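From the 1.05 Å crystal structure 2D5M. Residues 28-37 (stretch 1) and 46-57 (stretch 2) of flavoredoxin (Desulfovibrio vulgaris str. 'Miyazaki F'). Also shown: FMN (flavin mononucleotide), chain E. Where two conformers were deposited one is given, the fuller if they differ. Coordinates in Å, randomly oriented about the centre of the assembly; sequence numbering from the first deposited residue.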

# COMPACT_ATOMS: atom_id res chain seq x y z
N PRO A 28 -0.94 -26.24 -2.36
CA PRO A 28 -0.50 -24.88 -2.09
C PRO A 28 -0.73 -23.96 -3.27
O PRO A 28 -0.61 -24.35 -4.43
CB PRO A 28 1.00 -25.05 -1.80
CG PRO A 28 1.39 -26.16 -2.72
CD PRO A 28 0.24 -27.13 -2.69
N ASN A 29 -1.03 -22.69 -2.97
CA ASN A 29 -1.30 -21.70 -4.00
C ASN A 29 -0.72 -20.34 -3.60
O ASN A 29 -0.47 -20.08 -2.43
CB ASN A 29 -2.79 -21.55 -4.20
CG ASN A 29 -3.18 -20.86 -5.51
OD1 ASN A 29 -2.43 -20.90 -6.49
ND2 ASN A 29 -4.37 -20.27 -5.52
N ILE A 30 -0.51 -19.51 -4.62
CA ILE A 30 -0.17 -18.13 -4.47
C ILE A 30 -0.91 -17.35 -5.54
O ILE A 30 -1.03 -17.83 -6.68
CB ILE A 30 1.35 -17.85 -4.63
CG1 ILE A 30 2.01 -18.75 -5.69
CG2 ILE A 30 2.04 -17.91 -3.27
CD1 ILE A 30 3.46 -18.42 -6.05
N MET A 31 -1.37 -16.14 -5.19
CA MET A 31 -1.92 -15.18 -6.13
C MET A 31 -1.32 -13.83 -5.85
O MET A 31 -0.82 -13.58 -4.76
CB MET A 31 -3.45 -15.13 -6.12
CG MET A 31 -4.05 -14.79 -4.76
SD MET A 31 -4.07 -13.04 -4.36
CE MET A 31 -5.42 -12.43 -5.37
N ALA A 32 -1.32 -12.93 -6.84
CA ALA A 32 -0.84 -11.58 -6.65
C ALA A 32 -1.96 -10.64 -6.19
O ALA A 32 -3.08 -10.66 -6.75
CB ALA A 32 -0.28 -11.06 -7.96
N ALA A 33 -1.64 -9.79 -5.24
CA ALA A 33 -2.58 -8.79 -4.72
C ALA A 33 -1.85 -7.46 -4.56
O ALA A 33 -0.85 -7.39 -3.84
CB ALA A 33 -3.19 -9.19 -3.41
N ALA A 34 -2.39 -6.41 -5.17
CA ALA A 34 -1.94 -5.05 -4.97
C ALA A 34 -2.94 -4.19 -4.23
O ALA A 34 -2.58 -3.11 -3.74
CB ALA A 34 -1.60 -4.39 -6.30
N TRP A 35 -4.22 -4.61 -4.15
CA TRP A 35 -5.26 -3.84 -3.44
C TRP A 35 -5.19 -4.28 -1.99
O TRP A 35 -5.97 -5.10 -1.49
CB TRP A 35 -6.63 -4.09 -4.03
CG TRP A 35 -6.98 -3.43 -5.34
CD1 TRP A 35 -8.25 -3.44 -5.81
CD2 TRP A 35 -6.21 -2.70 -6.31
NE1 TRP A 35 -8.33 -2.78 -7.00
CE2 TRP A 35 -7.10 -2.31 -7.34
CE3 TRP A 35 -4.87 -2.31 -6.42
CZ2 TRP A 35 -6.69 -1.58 -8.45
CZ3 TRP A 35 -4.46 -1.59 -7.52
CH2 TRP A 35 -5.37 -1.22 -8.54
N ALA A 36 -4.18 -3.78 -1.29
CA ALA A 36 -3.76 -4.30 -0.01
C ALA A 36 -2.89 -3.29 0.70
O ALA A 36 -2.26 -2.44 0.07
CB ALA A 36 -2.97 -5.61 -0.18
N GLY A 37 -2.80 -3.45 2.03
CA GLY A 37 -1.86 -2.67 2.82
C GLY A 37 -2.10 -2.96 4.28
O GLY A 37 -2.99 -3.69 4.66
N ILE A 46 -2.99 -6.76 8.19
CA ILE A 46 -3.00 -6.40 6.78
C ILE A 46 -4.36 -6.70 6.22
O ILE A 46 -4.93 -7.79 6.48
CB ILE A 46 -1.88 -7.13 6.00
CG1 ILE A 46 -0.54 -6.57 6.47
CG2 ILE A 46 -2.06 -7.03 4.50
CD1 ILE A 46 0.68 -7.34 5.94
N ALA A 47 -4.86 -5.79 5.43
CA ALA A 47 -6.10 -5.93 4.65
C ALA A 47 -5.76 -6.24 3.22
O ALA A 47 -4.88 -5.62 2.62
CB ALA A 47 -6.91 -4.65 4.76
N VAL A 48 -6.50 -7.20 2.64
CA VAL A 48 -6.31 -7.59 1.24
C VAL A 48 -7.70 -7.71 0.61
O VAL A 48 -8.57 -8.39 1.15
CB VAL A 48 -5.54 -8.89 1.10
CG1 VAL A 48 -5.14 -8.96 -0.37
CG2 VAL A 48 -4.34 -9.03 2.01
N SER A 49 -7.90 -7.05 -0.49
CA SER A 49 -9.17 -7.13 -1.23
C SER A 49 -9.06 -8.21 -2.27
O SER A 49 -8.42 -7.96 -3.29
CB SER A 49 -9.45 -5.78 -1.88
OG SER A 49 -9.65 -4.79 -0.92
N LEU A 50 -9.67 -9.36 -2.06
CA LEU A 50 -9.62 -10.50 -2.95
C LEU A 50 -11.00 -10.79 -3.49
O LEU A 50 -11.96 -10.92 -2.75
CB LEU A 50 -9.10 -11.75 -2.22
CG LEU A 50 -7.73 -11.63 -1.52
CD1 LEU A 50 -7.22 -12.93 -0.96
CD2 LEU A 50 -6.70 -11.02 -2.51
N ARG A 51 -11.09 -10.91 -4.80
CA ARG A 51 -12.34 -11.18 -5.46
C ARG A 51 -12.81 -12.59 -5.22
O ARG A 51 -12.06 -13.55 -5.14
CB ARG A 51 -12.20 -10.95 -6.99
CG ARG A 51 -12.02 -9.50 -7.35
CD ARG A 51 -11.62 -9.22 -8.83
NE ARG A 51 -10.31 -9.84 -8.93
CZ ARG A 51 -10.01 -11.02 -9.48
NH1 ARG A 51 -10.88 -11.73 -10.17
NH2 ARG A 51 -8.77 -11.45 -9.33
N LYS A 52 -14.18 -12.71 -5.21
CA LYS A 52 -14.80 -14.02 -4.99
C LYS A 52 -14.46 -15.04 -6.03
O LYS A 52 -14.50 -16.26 -5.78
CB LYS A 52 -16.31 -13.79 -4.86
CG LYS A 52 -16.80 -13.00 -3.68
CD LYS A 52 -18.29 -12.87 -3.59
CE LYS A 52 -18.68 -12.46 -2.19
NZ LYS A 52 -20.03 -11.80 -2.08
N ALA A 53 -14.13 -14.61 -7.26
CA ALA A 53 -13.80 -15.52 -8.33
C ALA A 53 -12.45 -16.19 -8.12
O ALA A 53 -12.15 -17.20 -8.77
CB ALA A 53 -13.80 -14.81 -9.68
N THR A 54 -11.57 -15.63 -7.28
CA THR A 54 -10.26 -16.23 -7.13
C THR A 54 -10.35 -17.54 -6.34
O THR A 54 -11.17 -17.69 -5.42
CB THR A 54 -9.26 -15.30 -6.46
OG1 THR A 54 -9.64 -15.03 -5.14
CG2 THR A 54 -9.11 -14.00 -7.19
N TYR A 55 -9.50 -18.48 -6.71
CA TYR A 55 -9.46 -19.76 -5.95
C TYR A 55 -9.00 -19.48 -4.51
O TYR A 55 -9.44 -20.10 -3.54
CB TYR A 55 -8.57 -20.74 -6.69
CG TYR A 55 -8.66 -22.17 -6.23
CD1 TYR A 55 -9.89 -22.84 -6.33
CD2 TYR A 55 -7.60 -22.88 -5.72
CE1 TYR A 55 -10.06 -24.14 -5.94
CE2 TYR A 55 -7.72 -24.21 -5.32
CZ TYR A 55 -8.95 -24.85 -5.42
OH TYR A 55 -9.16 -26.15 -5.05
N THR A 56 -8.07 -18.53 -4.36
CA THR A 56 -7.56 -18.14 -3.06
C THR A 56 -8.64 -17.69 -2.11
O THR A 56 -8.60 -18.00 -0.92
CB THR A 56 -6.52 -17.02 -3.27
OG1 THR A 56 -5.43 -17.55 -4.02
CG2 THR A 56 -5.98 -16.48 -1.98
N TYR A 57 -9.64 -16.99 -2.52
CA TYR A 57 -10.78 -16.54 -1.76
C TYR A 57 -11.38 -17.74 -1.05
O TYR A 57 -11.66 -17.71 0.15
CB TYR A 57 -11.78 -15.78 -2.65
CG TYR A 57 -13.01 -15.28 -1.93
CD1 TYR A 57 -13.18 -13.95 -1.67
CD2 TYR A 57 -14.07 -16.08 -1.54
CE1 TYR A 57 -14.30 -13.44 -1.03
CE2 TYR A 57 -15.16 -15.62 -0.90
CZ TYR A 57 -15.28 -14.29 -0.65
OH TYR A 57 -16.43 -13.81 -0.01
N1 FMN E . -6.83 -9.98 -7.66
C2 FMN E . -7.52 -9.66 -6.52
O2 FMN E . -8.59 -10.24 -6.26
N3 FMN E . -7.03 -8.66 -5.69
C4 FMN E . -5.90 -7.92 -5.93
O4 FMN E . -5.53 -7.03 -5.13
C4A FMN E . -5.20 -8.21 -7.14
N5 FMN E . -4.11 -7.48 -7.47
C5A FMN E . -3.40 -7.92 -8.55
C6 FMN E . -2.23 -7.19 -8.91
C7 FMN E . -1.40 -7.56 -9.95
C7M FMN E . -0.19 -6.75 -10.35
C8 FMN E . -1.74 -8.76 -10.67
C8M FMN E . -0.81 -9.25 -11.77
C9 FMN E . -2.91 -9.44 -10.38
C9A FMN E . -3.74 -9.05 -9.34
N10 FMN E . -4.96 -9.68 -9.02
C10 FMN E . -5.66 -9.32 -7.90
C1' FMN E . -5.45 -10.82 -9.86
C2' FMN E . -5.19 -12.18 -9.22
O2' FMN E . -3.84 -12.32 -8.76
C3' FMN E . -5.45 -13.26 -10.28
O3' FMN E . -6.88 -13.26 -10.52
C4' FMN E . -4.98 -14.65 -9.88
O4' FMN E . -4.99 -15.44 -11.11
C5' FMN E . -5.84 -15.32 -8.86
O5' FMN E . -5.28 -16.65 -8.61
P FMN E . -6.13 -17.79 -7.86
O1P FMN E . -7.41 -18.04 -8.67
O2P FMN E . -6.47 -17.35 -6.45
O3P FMN E . -5.16 -18.95 -7.92

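How do the two backbones meet? They pair as antiparallel strands over a short span. G37 and A47 form a hydrogen-bonded pair, G37 N donating to A47 O (3.1 Å) and A47 N to G37 O (2.9 Å). Next to it, A36 and V48 face each other as a non-hydrogen-bonded pair, and S49 N closes the ladder on W35 O at 2.9 Å, nearly straight. A36 CA also lies 3.1 Å from A47 O, a CA-H...O contact.

Which side chains fill the space between them? Mostly apolar groups do: alanine methyls, V48, L50 and the long side chain of M31. A36 and V48 share one face of the sheet, with A36 CB 4.0 Å from V48 CG1; A33 CB comes to 3.6 Å from V48 CG1. Farther along, M31 CE reaches L50 CD2 at 3.4 Å.

What else links the two stretches? FMN bonds to both, adding to the direct contacts. Its phosphate oxygens accept from side-chain and backbone donors: N29 ND2 donates to FMN O3P (2.9 Å), T56 OG1 to FMN O2P (2.7 Å) and Y55 N to FMN O1P (2.9 Å). The flavin offers an acceptor and a donor, matched by W35 N donating to FMN O4 (2.9 Å) and S49 O accepting from FMN N3 (2.9 Å).

What steadies stretch 2 beside N29 and M31? T54 OG1 donates to R51 O (2.8 Å) across a type I turn and accepts from Y57 N (3.3 Å), capping the helix that carries T56.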